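Local structure of DNA double-strand break repair nuclease NurA (Sulfolobus solfataricus, 2YGK) at residues A[103-106]-A[107-110]; A[117-120]-A[121-125]; A[170-173]-A[174-177]; A[178-181]-A[182-185]. The protein is a manganese-dependent homodimeric nuclease that probably acts with the helicase HerA to resect DNA ends in double-strand break repair. All coordinates share one frame; numbering follows the deposited sequence.

Contact 1 of 4, residues A[103-106]-A[107-110]; sequences DAQE and RISL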
ATOM      1  N   ASP A 103      -0.719   4.002 -10.827  1.00 78.84           N
ATOM      2  CA  ASP A 103      -0.080   2.679 -10.807  1.00 75.62           C
ATOM      3  C   ASP A 103       1.445   2.759 -10.644  1.00 71.70           C
ATOM      4  O   ASP A 103       2.145   1.776 -10.829  1.00 70.22           O
ATOM      5  CB  ASP A 103      -0.483   1.898 -12.059  1.00 76.80           C
ATOM      6  CG  ASP A 103      -1.988   1.849 -12.244  1.00 79.99           C
ATOM      7  OD1 ASP A 103      -2.687   1.466 -11.277  1.00 80.57           O
ATOM      8  OD2 ASP A 103      -2.477   2.205 -13.346  1.00 84.52           O
ATOM      9  N   ALA A 104       1.938   3.921 -10.236  1.00 69.59           N
ATOM     10  CA  ALA A 104       3.367   4.160 -10.042  1.00 66.63           C
ATOM     11  C   ALA A 104       4.028   3.190  -9.051  1.00 63.34           C
ATOM     12  O   ALA A 104       5.109   2.651  -9.328  1.00 62.09           O
ATOM     13  CB  ALA A 104       3.592   5.592  -9.601  1.00 67.54           C
ATOM     14  N   GLN A 105       3.391   2.948  -7.910  1.00 60.71           N
ATOM     15  CA  GLN A 105       3.929   1.944  -6.976  1.00 57.79           C
ATOM     16  C   GLN A 105       3.960   0.537  -7.579  1.00 55.35           C
ATOM     17  O   GLN A 105       4.833  -0.255  -7.274  1.00 53.99           O
ATOM     18  CB  GLN A 105       3.146   1.924  -5.653  1.00 57.98           C
ATOM     19  CG  GLN A 105       3.232   3.247  -4.868  1.00 58.01           C
ATOM     20  CD  GLN A 105       4.624   3.534  -4.361  1.00 55.10           C
ATOM     21  OE1 GLN A 105       5.389   2.619  -4.037  1.00 55.04           O
ATOM     22  NE2 GLN A 105       4.959   4.795  -4.280  1.00 50.42           N
ATOM     23  N   GLU A 106       2.997   0.235  -8.431  1.00 54.90           N
ATOM     24  CA  GLU A 106       2.916  -1.077  -9.026  1.00 53.57           C
ATOM     25  C   GLU A 106       3.978  -1.210 -10.146  1.00 51.72           C
ATOM     26  O   GLU A 106       4.709  -2.221 -10.221  1.00 50.10           O
ATOM     27  CB  GLU A 106       1.497  -1.324  -9.543  1.00 55.53           C
ATOM     28  CG  GLU A 106       1.148  -2.798  -9.526  1.00 58.43           C
ATOM     29  CD  GLU A 106       0.046  -3.188 -10.486  1.00 63.02           C
ATOM     30  OE1 GLU A 106      -0.835  -2.342 -10.773  1.00 64.90           O
ATOM     31  OE2 GLU A 106       0.079  -4.368 -10.935  1.00 66.32           O
ATOM     32  N   ARG A 107       4.110  -0.173 -10.979  1.00 50.07           N
ATOM     33  CA  ARG A 107       5.161  -0.200 -11.973  1.00 48.77           C
ATOM     34  C   ARG A 107       6.521  -0.364 -11.309  1.00 45.81           C
ATOM     35  O   ARG A 107       7.375  -1.067 -11.839  1.00 45.54           O
ATOM     36  CB  ARG A 107       5.176   1.047 -12.865  1.00 50.46           C
ATOM     37  CG  ARG A 107       3.827   1.395 -13.436  1.00 53.57           C
ATOM     38  CD  ARG A 107       3.882   2.228 -14.688  1.00 56.85           C
ATOM     39  NE  ARG A 107       4.428   3.567 -14.494  1.00 59.12           N
ATOM     40  CZ  ARG A 107       3.803   4.547 -13.872  1.00 60.14           C
ATOM     41  NH1 ARG A 107       2.595   4.344 -13.344  1.00 62.92           N
ATOM     42  NH2 ARG A 107       4.408   5.722 -13.762  1.00 59.98           N
ATOM     43  N   ILE A 108       6.746   0.308 -10.179  1.00 43.45           N
ATOM     44  CA  ILE A 108       8.045   0.236  -9.549  1.00 40.94           C
ATOM     45  C   ILE A 108       8.292  -1.221  -9.171  1.00 39.41           C
ATOM     46  O   ILE A 108       9.370  -1.760  -9.433  1.00 37.24           O
ATOM     47  CB  ILE A 108       8.170   1.093  -8.293  1.00 40.59           C
ATOM     48  CG1 ILE A 108       8.223   2.581  -8.650  1.00 41.67           C
ATOM     49  CG2 ILE A 108       9.436   0.735  -7.521  1.00 38.13           C
ATOM     50  CD1 ILE A 108       7.791   3.499  -7.496  1.00 40.84           C
ATOM     51  N   SER A 109       7.296  -1.855  -8.566  1.00 38.81           N
ATOM     52  CA  SER A 109       7.494  -3.212  -8.105  1.00 38.56           C
ATOM     53  C   SER A 109       7.652  -4.187  -9.264  1.00 38.48           C
ATOM     54  O   SER A 109       8.433  -5.109  -9.169  1.00 37.88           O
ATOM     55  CB  SER A 109       6.400  -3.650  -7.126  1.00 38.47           C
ATOM     56  OG  SER A 109       5.125  -3.308  -7.593  1.00 42.32           O
ATOM     57  N   LEU A 110       6.910  -3.981 -10.351  1.00 39.99           N
ATOM     58  CA  LEU A 110       7.012  -4.852 -11.514  1.00 40.26           C
ATOM     59  C   LEU A 110       8.382  -4.682 -12.154  1.00 40.73           C
ATOM     60  O   LEU A 110       8.956  -5.631 -12.679  1.00 41.34           O
ATOM     61  CB  LEU A 110       5.922  -4.535 -12.541  1.00 41.62           C
ATOM     62  CG  LEU A 110       4.541  -5.024 -12.107  1.00 41.98           C
ATOM     63  CD1 LEU A 110       3.414  -4.391 -12.924  1.00 42.79           C
ATOM     64  CD2 LEU A 110       4.448  -6.511 -12.176  1.00 39.93           C
TER

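Contact 2 of 4, residues A[117-120]-A[121-125]; sequences LSLA and LRDGS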
ATOM      1  N   LEU A 117      13.957 -11.566 -12.054  1.00 36.34           N
ATOM      2  CA  LEU A 117      13.788 -12.643 -13.015  1.00 37.28           C
ATOM      3  C   LEU A 117      14.887 -12.590 -14.051  1.00 39.91           C
ATOM      4  O   LEU A 117      15.387 -13.635 -14.442  1.00 41.03           O
ATOM      5  CB  LEU A 117      12.442 -12.580 -13.709  1.00 37.59           C
ATOM      6  CG  LEU A 117      11.168 -12.663 -12.845  1.00 35.24           C
ATOM      7  CD1 LEU A 117      10.025 -12.293 -13.791  1.00 32.12           C
ATOM      8  CD2 LEU A 117      10.949 -14.054 -12.098  1.00 28.03           C
ATOM      9  N   SER A 118      15.322 -11.409 -14.481  1.00 41.03           N
ATOM     10  CA  SER A 118      16.443 -11.444 -15.419  1.00 44.12           C
ATOM     11  C   SER A 118      17.770 -11.906 -14.786  1.00 44.21           C
ATOM     12  O   SER A 118      18.595 -12.447 -15.469  1.00 46.28           O
ATOM     13  CB  SER A 118      16.599 -10.130 -16.178  1.00 45.35           C
ATOM     14  OG  SER A 118      17.293  -9.207 -15.393  1.00 48.96           O
ATOM     15  N   LEU A 119      17.977 -11.728 -13.493  1.00 43.78           N
ATOM     16  CA  LEU A 119      19.178 -12.281 -12.851  1.00 44.49           C
ATOM     17  C   LEU A 119      19.049 -13.801 -12.692  1.00 45.21           C
ATOM     18  O   LEU A 119      20.044 -14.535 -12.676  1.00 46.01           O
ATOM     19  CB  LEU A 119      19.438 -11.629 -11.486  1.00 43.16           C
ATOM     20  CG  LEU A 119      19.896 -10.170 -11.505  1.00 44.51           C
ATOM     21  CD1 LEU A 119      20.020  -9.566 -10.126  1.00 44.58           C
ATOM     22  CD2 LEU A 119      21.226 -10.107 -12.175  1.00 49.27           C
ATOM     23  N   ALA A 120      17.830 -14.291 -12.586  1.00 45.54           N
ATOM     24  CA  ALA A 120      17.637 -15.737 -12.558  1.00 46.66           C
ATOM     25  C   ALA A 120      18.129 -16.336 -13.887  1.00 49.77           C
ATOM     26  O   ALA A 120      18.686 -17.442 -13.924  1.00 51.55           O
ATOM     27  CB  ALA A 120      16.171 -16.077 -12.303  1.00 45.40           C
ATOM     28  N   LEU A 121      17.945 -15.620 -14.988  1.00 51.87           N
ATOM     29  CA  LEU A 121      18.463 -16.093 -16.259  1.00 54.86           C
ATOM     30  C   LEU A 121      19.946 -15.845 -16.343  1.00 57.22           C
ATOM     31  O   LEU A 121      20.681 -16.679 -16.862  1.00 60.35           O
ATOM     32  CB  LEU A 121      17.788 -15.418 -17.426  1.00 55.57           C
ATOM     33  CG  LEU A 121      16.354 -15.860 -17.628  1.00 54.97           C
ATOM     34  CD1 LEU A 121      15.653 -14.800 -18.465  1.00 57.69           C
ATOM     35  CD2 LEU A 121      16.246 -17.241 -18.297  1.00 54.62           C
ATOM     36  N   ARG A 122      20.409 -14.716 -15.848  1.00 57.51           N
ATOM     37  CA  ARG A 122      21.835 -14.498 -15.854  1.00 59.95           C
ATOM     38  C   ARG A 122      22.583 -15.619 -15.111  1.00 59.66           C
ATOM     39  O   ARG A 122      23.389 -16.295 -15.701  1.00 61.57           O
ATOM     40  CB  ARG A 122      22.197 -13.133 -15.280  1.00 59.91           C
ATOM     41  CG  ARG A 122      23.601 -12.686 -15.648  1.00 64.98           C
ATOM     42  CD  ARG A 122      23.856 -11.238 -15.275  1.00 70.74           C
ATOM     43  NE  ARG A 122      25.253 -11.041 -14.899  1.00 77.95           N
ATOM     44  CZ  ARG A 122      25.753  -9.941 -14.335  1.00 82.98           C
ATOM     45  NH1 ARG A 122      24.974  -8.890 -14.060  1.00 83.38           N
ATOM     46  NH2 ARG A 122      27.051  -9.905 -14.028  1.00 86.05           N
ATOM     47  N   ASP A 123      22.307 -15.827 -13.834  1.00 57.69           N
ATOM     48  CA  ASP A 123      23.207 -16.624 -13.007  1.00 57.69           C
ATOM     49  C   ASP A 123      22.616 -17.937 -12.590  1.00 56.08           C
ATOM     50  O   ASP A 123      23.241 -18.666 -11.832  1.00 55.47           O
ATOM     51  CB  ASP A 123      23.615 -15.856 -11.738  1.00 57.18           C
ATOM     52  CG  ASP A 123      24.215 -14.477 -12.039  1.00 59.39           C
ATOM     53  OD1 ASP A 123      25.130 -14.363 -12.894  1.00 64.94           O
ATOM     54  OD2 ASP A 123      23.784 -13.508 -11.395  1.00 57.42           O
ATOM     55  N   GLY A 124      21.433 -18.257 -13.089  1.00 55.34           N
ATOM     56  CA  GLY A 124      20.755 -19.488 -12.665  1.00 55.19           C
ATOM     57  C   GLY A 124      21.540 -20.763 -12.903  1.00 56.97           C
ATOM     58  O   GLY A 124      21.573 -21.655 -12.067  1.00 56.99           O
ATOM     59  N   SER A 125      22.195 -20.833 -14.050  1.00 59.68           N
ATOM     60  CA  SER A 125      22.925 -22.013 -14.463  1.00 61.82           C
ATOM     61  C   SER A 125      24.180 -22.234 -13.644  1.00 62.26           C
ATOM     62  O   SER A 125      24.802 -23.264 -13.779  1.00 63.75           O
ATOM     63  CB  SER A 125      23.281 -21.886 -15.925  1.00 64.23           C
ATOM     64  OG  SER A 125      23.726 -20.575 -16.170  1.00 67.04           O
TER

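Contact 3 of 4, residues A[170-173]-A[174-177]; sequences DERK and MRDL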
ATOM      1  N   ASP A 170       2.316   6.388 -22.210  1.00112.93           N
ATOM      2  CA  ASP A 170       1.100   6.087 -21.445  1.00112.84           C
ATOM      3  C   ASP A 170       1.338   5.202 -20.216  1.00109.15           C
ATOM      4  O   ASP A 170       2.219   4.361 -20.208  1.00107.49           O
ATOM      5  CB  ASP A 170       0.058   5.438 -22.365  1.00115.67           C
ATOM      6  CG  ASP A 170      -1.359   5.617 -21.858  1.00118.31           C
ATOM      7  OD1 ASP A 170      -1.684   5.058 -20.781  1.00118.04           O
ATOM      8  OD2 ASP A 170      -2.141   6.336 -22.533  1.00123.48           O
ATOM      9  N   GLU A 171       0.511   5.391 -19.193  1.00107.79           N
ATOM     10  CA  GLU A 171       0.695   4.721 -17.903  1.00104.64           C
ATOM     11  C   GLU A 171       0.137   3.298 -17.873  1.00102.96           C
ATOM     12  O   GLU A 171       0.808   2.377 -17.384  1.00100.65           O
ATOM     13  CB  GLU A 171       0.036   5.518 -16.768  1.00104.77           C
ATOM     14  CG  GLU A 171       0.448   6.975 -16.693  1.00106.60           C
ATOM     15  CD  GLU A 171       0.606   7.454 -15.265  1.00106.63           C
ATOM     16  OE1 GLU A 171      -0.283   7.140 -14.434  1.00107.18           O
ATOM     17  OE2 GLU A 171       1.624   8.131 -14.983  1.00105.57           O
ATOM     18  N   ARG A 172      -1.099   3.123 -18.347  1.00103.10           N
ATOM     19  CA  ARG A 172      -1.757   1.810 -18.293  1.00101.77           C
ATOM     20  C   ARG A 172      -0.962   0.817 -19.127  1.00 98.62           C
ATOM     21  O   ARG A 172      -0.764  -0.334 -18.722  1.00 96.59           O
ATOM     22  CB  ARG A 172      -3.206   1.870 -18.794  1.00105.33           C
ATOM     23  CG  ARG A 172      -4.236   2.234 -17.726  1.00108.61           C
ATOM     24  CD  ARG A 172      -5.672   2.036 -18.233  1.00116.31           C
ATOM     25  NE  ARG A 172      -5.867   2.540 -19.599  1.00121.98           N
ATOM     26  CZ  ARG A 172      -5.855   3.821 -19.952  1.00126.09           C
ATOM     27  NH1 ARG A 172      -5.659   4.778 -19.052  1.00126.35           N
ATOM     28  NH2 ARG A 172      -6.031   4.150 -21.220  1.00130.44           N
ATOM     29  N   LYS A 173      -0.506   1.295 -20.287  1.00 96.54           N
ATOM     30  CA  LYS A 173       0.352   0.516 -21.160  1.00 93.76           C
ATOM     31  C   LYS A 173       1.689   0.162 -20.525  1.00 87.17           C
ATOM     32  O   LYS A 173       2.185  -0.919 -20.777  1.00 86.36           O
ATOM     33  CB  LYS A 173       0.573   1.227 -22.497  1.00 96.61           C
ATOM     34  CG  LYS A 173      -0.588   1.044 -23.460  1.00102.20           C
ATOM     35  CD  LYS A 173      -0.305   1.667 -24.817  1.00107.58           C
ATOM     36  CE  LYS A 173      -1.491   1.471 -25.728  1.00112.56           C
ATOM     37  NZ  LYS A 173      -1.256   2.027 -27.081  1.00116.60           N
HETATM   38  N   MSE A 174       2.283   1.046 -19.722  1.00 81.41           N
HETATM   39  CA  MSE A 174       3.549   0.693 -19.068  1.00 75.94           C
HETATM   40  C   MSE A 174       3.369  -0.443 -18.010  1.00 72.44           C
HETATM   41  O   MSE A 174       4.060  -1.468 -18.047  1.00 69.89           O
HETATM   42  CB  MSE A 174       4.274   1.889 -18.448  1.00 73.83           C
HETATM   43  CG  MSE A 174       5.632   1.432 -17.898  1.00 69.86           C
HETATM   44 SE   MSE A 174       6.713   2.687 -16.960  1.00 62.86          SE
HETATM   45  CE  MSE A 174       8.396   1.811 -16.861  1.00 64.88           C
ATOM     46  N   ARG A 175       2.439  -0.252 -17.082  1.00 70.34           N
ATOM     47  CA  ARG A 175       2.128  -1.295 -16.137  1.00 68.17           C
ATOM     48  C   ARG A 175       1.894  -2.589 -16.902  1.00 67.17           C
ATOM     49  O   ARG A 175       2.449  -3.612 -16.541  1.00 65.45           O
ATOM     50  CB  ARG A 175       0.916  -0.951 -15.285  1.00 68.61           C
ATOM     51  CG  ARG A 175       0.280  -2.169 -14.578  1.00 71.61           C
ATOM     52  CD  ARG A 175      -1.085  -1.839 -14.007  1.00 77.76           C
ATOM     53  NE  ARG A 175      -1.916  -1.186 -15.025  1.00 85.12           N
ATOM     54  CZ  ARG A 175      -3.065  -1.651 -15.503  1.00 91.63           C
ATOM     55  NH1 ARG A 175      -3.599  -2.778 -15.037  1.00 93.71           N
ATOM     56  NH2 ARG A 175      -3.702  -0.961 -16.447  1.00 95.00           N
ATOM     57  N   ASP A 176       1.086  -2.533 -17.956  1.00 67.89           N
ATOM     58  CA  ASP A 176       0.691  -3.738 -18.690  1.00 68.11           C
ATOM     59  C   ASP A 176       1.847  -4.355 -19.479  1.00 67.06           C
ATOM     60  O   ASP A 176       2.007  -5.574 -19.480  1.00 66.46           O
ATOM     61  CB  ASP A 176      -0.527  -3.478 -19.588  1.00 70.74           C
ATOM     62  CG  ASP A 176      -1.842  -3.504 -18.811  1.00 71.00           C
ATOM     63  OD1 ASP A 176      -1.814  -3.593 -17.560  1.00 68.68           O
ATOM     64  OD2 ASP A 176      -2.911  -3.465 -19.451  1.00 73.29           O
ATOM     65  N   LEU A 177       2.666  -3.527 -20.118  1.00 66.13           N
ATOM     66  CA  LEU A 177       3.891  -4.034 -20.725  1.00 65.03           C
ATOM     67  C   LEU A 177       4.820  -4.693 -19.724  1.00 61.49           C
ATOM     68  O   LEU A 177       5.426  -5.703 -20.034  1.00 61.47           O
ATOM     69  CB  LEU A 177       4.666  -2.935 -21.425  1.00 65.68           C
ATOM     70  CG  LEU A 177       4.282  -2.634 -22.853  1.00 69.51           C
ATOM     71  CD1 LEU A 177       5.300  -1.610 -23.395  1.00 70.42           C
ATOM     72  CD2 LEU A 177       4.216  -3.895 -23.734  1.00 71.25           C
TER

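Contact 4 of 4, residues A[178-181]-A[182-185]; sequences LMLL and NQFL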
ATOM      1  N   LEU A 178       4.962  -4.113 -18.537  1.00 58.73           N
ATOM      2  CA  LEU A 178       5.828  -4.713 -17.508  1.00 55.76           C
ATOM      3  C   LEU A 178       5.281  -6.052 -17.021  1.00 54.81           C
ATOM      4  O   LEU A 178       6.033  -6.968 -16.797  1.00 53.79           O
ATOM      5  CB  LEU A 178       6.058  -3.756 -16.344  1.00 53.85           C
ATOM      6  CG  LEU A 178       7.063  -2.632 -16.620  1.00 53.22           C
ATOM      7  CD1 LEU A 178       6.939  -1.428 -15.640  1.00 49.77           C
ATOM      8  CD2 LEU A 178       8.461  -3.186 -16.617  1.00 51.38           C
HETATM    9  N   MSE A 179       3.966  -6.156 -16.879  0.50 55.64           N
HETATM   10  CA  MSE A 179       3.337  -7.414 -16.517  0.50 55.69           C
HETATM   11  C   MSE A 179       3.684  -8.491 -17.539  0.50 56.83           C
HETATM   12  O   MSE A 179       4.120  -9.586 -17.176  0.50 56.14           O
HETATM   13  CB  MSE A 179       1.823  -7.243 -16.431  0.50 57.19           C
HETATM   14  CG  MSE A 179       1.387  -6.477 -15.210  0.50 56.89           C
HETATM   15 SE   MSE A 179      -0.522  -6.237 -15.124  0.50 62.61          SE
HETATM   16  CE  MSE A 179      -1.024  -8.100 -14.782  0.50 60.11           C
ATOM     17  N   LEU A 180       3.501  -8.169 -18.817  1.00 58.89           N
ATOM     18  CA  LEU A 180       3.860  -9.090 -19.898  1.00 60.09           C
ATOM     19  C   LEU A 180       5.320  -9.533 -19.814  1.00 58.18           C
ATOM     20  O   LEU A 180       5.615 -10.729 -19.841  1.00 57.66           O
ATOM     21  CB  LEU A 180       3.601  -8.465 -21.271  1.00 62.82           C
ATOM     22  CG  LEU A 180       2.365  -8.941 -22.039  1.00 65.99           C
ATOM     23  CD1 LEU A 180       2.376  -8.346 -23.441  1.00 69.04           C
ATOM     24  CD2 LEU A 180       2.289 -10.467 -22.134  1.00 66.44           C
ATOM     25  N   LEU A 181       6.223  -8.564 -19.681  1.00 56.51           N
ATOM     26  CA  LEU A 181       7.654  -8.860 -19.546  1.00 54.94           C
ATOM     27  C   LEU A 181       7.932  -9.914 -18.469  1.00 52.63           C
ATOM     28  O   LEU A 181       8.659 -10.888 -18.691  1.00 52.43           O
ATOM     29  CB  LEU A 181       8.448  -7.586 -19.228  1.00 53.68           C
ATOM     30  CG  LEU A 181       9.967  -7.782 -19.231  1.00 52.57           C
ATOM     31  CD1 LEU A 181      10.421  -8.449 -20.532  1.00 54.26           C
ATOM     32  CD2 LEU A 181      10.709  -6.481 -18.993  1.00 50.85           C
ATOM     33  N   ASN A 182       7.352  -9.722 -17.296  1.00 50.54           N
ATOM     34  CA  ASN A 182       7.507 -10.721 -16.251  1.00 48.90           C
ATOM     35  C   ASN A 182       7.003 -12.117 -16.670  1.00 49.85           C
ATOM     36  O   ASN A 182       7.682 -13.116 -16.436  1.00 49.60           O
ATOM     37  CB  ASN A 182       6.812 -10.263 -14.996  1.00 47.35           C
ATOM     38  CG  ASN A 182       7.396  -8.999 -14.455  1.00 46.24           C
ATOM     39  OD1 ASN A 182       8.501  -8.624 -14.807  1.00 46.17           O
ATOM     40  ND2 ASN A 182       6.665  -8.339 -13.579  1.00 45.08           N
ATOM     41  N   GLN A 183       5.842 -12.188 -17.311  1.00 51.40           N
ATOM     42  CA  GLN A 183       5.291 -13.479 -17.751  1.00 52.66           C
ATOM     43  C   GLN A 183       6.222 -14.168 -18.749  1.00 53.55           C
ATOM     44  O   GLN A 183       6.436 -15.377 -18.678  1.00 54.14           O
ATOM     45  CB  GLN A 183       3.880 -13.319 -18.342  1.00 54.73           C
ATOM     46  CG  GLN A 183       2.801 -13.022 -17.294  1.00 54.67           C
ATOM     47  CD  GLN A 183       1.377 -12.886 -17.849  1.00 59.43           C
ATOM     48  OE1 GLN A 183       1.148 -12.780 -19.061  1.00 62.62           O
ATOM     49  NE2 GLN A 183       0.409 -12.885 -16.942  1.00 60.50           N
ATOM     50  N   PHE A 184       6.802 -13.386 -19.644  1.00 54.48           N
ATOM     51  CA  PHE A 184       7.733 -13.879 -20.639  1.00 56.05           C
ATOM     52  C   PHE A 184       9.030 -14.302 -19.980  1.00 54.44           C
ATOM     53  O   PHE A 184       9.587 -15.350 -20.319  1.00 56.30           O
ATOM     54  CB  PHE A 184       7.976 -12.801 -21.689  1.00 57.97           C
ATOM     55  CG  PHE A 184       9.068 -13.124 -22.677  1.00 61.92           C
ATOM     56  CD1 PHE A 184       8.853 -14.032 -23.713  1.00 65.89           C
ATOM     57  CD2 PHE A 184      10.304 -12.492 -22.594  1.00 63.56           C
ATOM     58  CE1 PHE A 184       9.860 -14.309 -24.634  1.00 68.95           C
ATOM     59  CE2 PHE A 184      11.315 -12.760 -23.524  1.00 66.16           C
ATOM     60  CZ  PHE A 184      11.091 -13.669 -24.542  1.00 68.75           C
ATOM     61  N   LEU A 185       9.491 -13.525 -19.005  1.00 52.05           N
ATOM     62  CA  LEU A 185      10.671 -13.891 -18.217  1.00 49.99           C
ATOM     63  C   LEU A 185      10.520 -15.154 -17.355  1.00 49.04           C
ATOM     64  O   LEU A 185      11.440 -15.978 -17.276  1.00 48.75           O
ATOM     65  CB  LEU A 185      11.079 -12.706 -17.351  1.00 47.88           C
ATOM     66  CG  LEU A 185      11.683 -11.591 -18.181  1.00 48.31           C
ATOM     67  CD1 LEU A 185      11.878 -10.365 -17.316  1.00 45.45           C
ATOM     68  CD2 LEU A 185      13.007 -12.026 -18.834  1.00 48.18           C
TER

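Contact 1 of 4, residues A[103-106]-A[107-110]
R107 folds back over A104 in the opening turns of helix 104-123, a helix that lies against the mixed sheet of the NurA domain, a member of the RNase H clan. Its CG sits beside its own backbone N (chi1 -49°), and a bend at chi3 carries the guanidinium toward the start of the helix, where one face lies over the A104 backbone with CZ 3.9 Å from A104 CA. NH1 of R107 comes within 3.2 Å of A104 N, but two donors meet there and no bond results. Nearer the backbone, R107 CG rests 3.1 Å from D103 O, the carbonyl that also accepts from R107 N. D103 holds the N-cap position, yet its carboxylate makes no capping bond and leads away, OD2 forming a weak, long ion pair with R175 of helix 171-193. Beyond the helix the arginine head makes a cation-pi contact with F98 and a weak, long ion pair with E171.

E106 and L110, one turn apart, run side by side in the same direction. The glutamate chain is extended, and its OE2 lies 3.9 Å from L110 CD1, on the flank that faces helix 171-193. I108 turns instead to strand 70-82, meeting I70, Y72 and V74, while its CD1 stays 3.4 Å from A104 O. I108 N bonds to A104 O and L110 N to E106 O, as in a regular alpha-helix. S109 holds OG between its backbone N and carbonyl carbon (chi1 46°), bringing the hydroxyl near two main-chain acceptors that compete for one proton, E106 O at 2.9 Å and Q105 O at 3.1 Å.

Contact 2 of 4, residues A[117-120]-A[121-125]
L117 O accepts from L121 N at 3.3 Å, and L121 keeps CG beside its own backbone N (chi1 -71°), 4.0 Å from L117 O. The L117 side chain itself leads away from this turn, to M132 on strand 129-133 and L185 on helix 171-193. S118 O takes R122 N at 2.9 Å and, weakly, L121 N as well; its hydroxyl bonds back to L115 O.

L119 makes the side-chain touches on R122 and D123. CD2 of L119 touches the aliphatic part of R122 at CD, 4.2 Å off, and approaches D123 OD2 to 4.3 Å. Its carbonyl receives D123 N in a nearly straight bond (174°). The D123 carboxylate is satisfied chiefly beyond the helix, OD2 by the hydroxyls of S78 and S90 and OD1 by K126 NZ; the ion pair of D123 OD1 with R122 NE is long, the oxygen lying well out of the guanidinium plane. A120 O last meets G124 N in a weak, bent bond. These are bonds of a closing alpha-helical turn; its packing, L119 and D123 on strand 85-98, L117 and A120 on strand 129-133, and L117, A120 and L121 on helix 171-193, is consistent with a helix layered on the sheet of an RNase H-like fold.

Contact 3 of 4, residues A[170-173]-A[174-177]
K173 O receives L177 N at 2.7 Å, the shortest backbone bond in the first turns of helix 171-193, which begin with an aspartate N-cap. At that N-cap, D170 turns its carboxylate back so that OD1 accepts from R172 N at 3.2 Å, met nearly along the C-O axis. This capping bond takes up an amide of the first turn; M174 N, one turn on, reaches D170 O only weakly.

Two arginines and an aspartate make the side-chain contact. R175 leaves the helix with CG anti to its backbone N (chi1 162°), and a bend at chi3 swings its head back toward R172. There NH2 of R175 meets R172 CG at 3.5 Å, so the aliphatic stem of one arginine borders the edge of the other guanidinium, the two planes being 52° apart. Over the centre of one face of R175 stands D176 OD1, 3.2 Å from NH1 of R175. No N-H points at this oxygen, so the salt bridge is one of charge alone. A leucine in place of R175 would probably leave the buried D176 carboxylate without its positive neighbour and R172 CG without the guanidinium edge beside it.

D103 adds a weak, long ion pair to R175 NE. M174, a selenomethionine with a fully extended chain, leads away from its own turn to I166 and R107. The buried D176 packs on Q148 and F149, and its carboxylate carbon CG lies 3.3 Å from R172 O.

Contact 4 of 4, residues A[178-181]-A[182-185]
L181 sends CG anti to its backbone N (chi1 -173°) while L185 keeps CG beside its own N (chi1 -72°), and these opposed choices bring the two leucines together one turn apart in a buried part of helix 171-193, in the NurA domain of the RNase H clan. CG of L181 lies 3.7 Å from CD1 of L185, and the two side chains cross at a slant; L181 goes on to L162 and I165, L185 to L117 of helix 104-123. In the backbone, L185 N bonds to L181 O at 2.8 Å, and F184 N bonds to L180 O.

N182 folds its amide back against the preceding turn. L178 O lies 3.4 Å from N182 CG and 3.6 Å from both OD1 and ND2 of N182, opposite the middle of the amide; its bond is from N182 N. An alanine here would probably open a gap beside L110 and A114, which the amide now packs against. F184 meets I157 of helix 151-159, and L180 touches the same residue. Q183, fully extended beyond CG, gives its NE2 to I140 O, while its OE1 stands 4.0 Å from L180 CD2.

How the contacts relate
Two helices carry all four contacts: 104-123 holds contact 1 and then contact 2, centres 22 Å apart, and 171-193 holds contact 3 followed directly by contact 4. The helices run side by side in the same direction, so their starts meet where contacts 1 and 3 touch, centres 10 Å apart. Farther along, contact 4 touches contact 1 through N182 and L110, and contact 2 through L185 with L117 and L121. Helix 104-123 lies between helix 171-193 and the mixed sheet, where I108 packs on strand 70-82 and L119 on strand 85-98. The manganese lies about 9 Å from the S109 side chain and about 10 Å from that of L117, so this helix is close to the metal site without supplying the ligands D58 and D133.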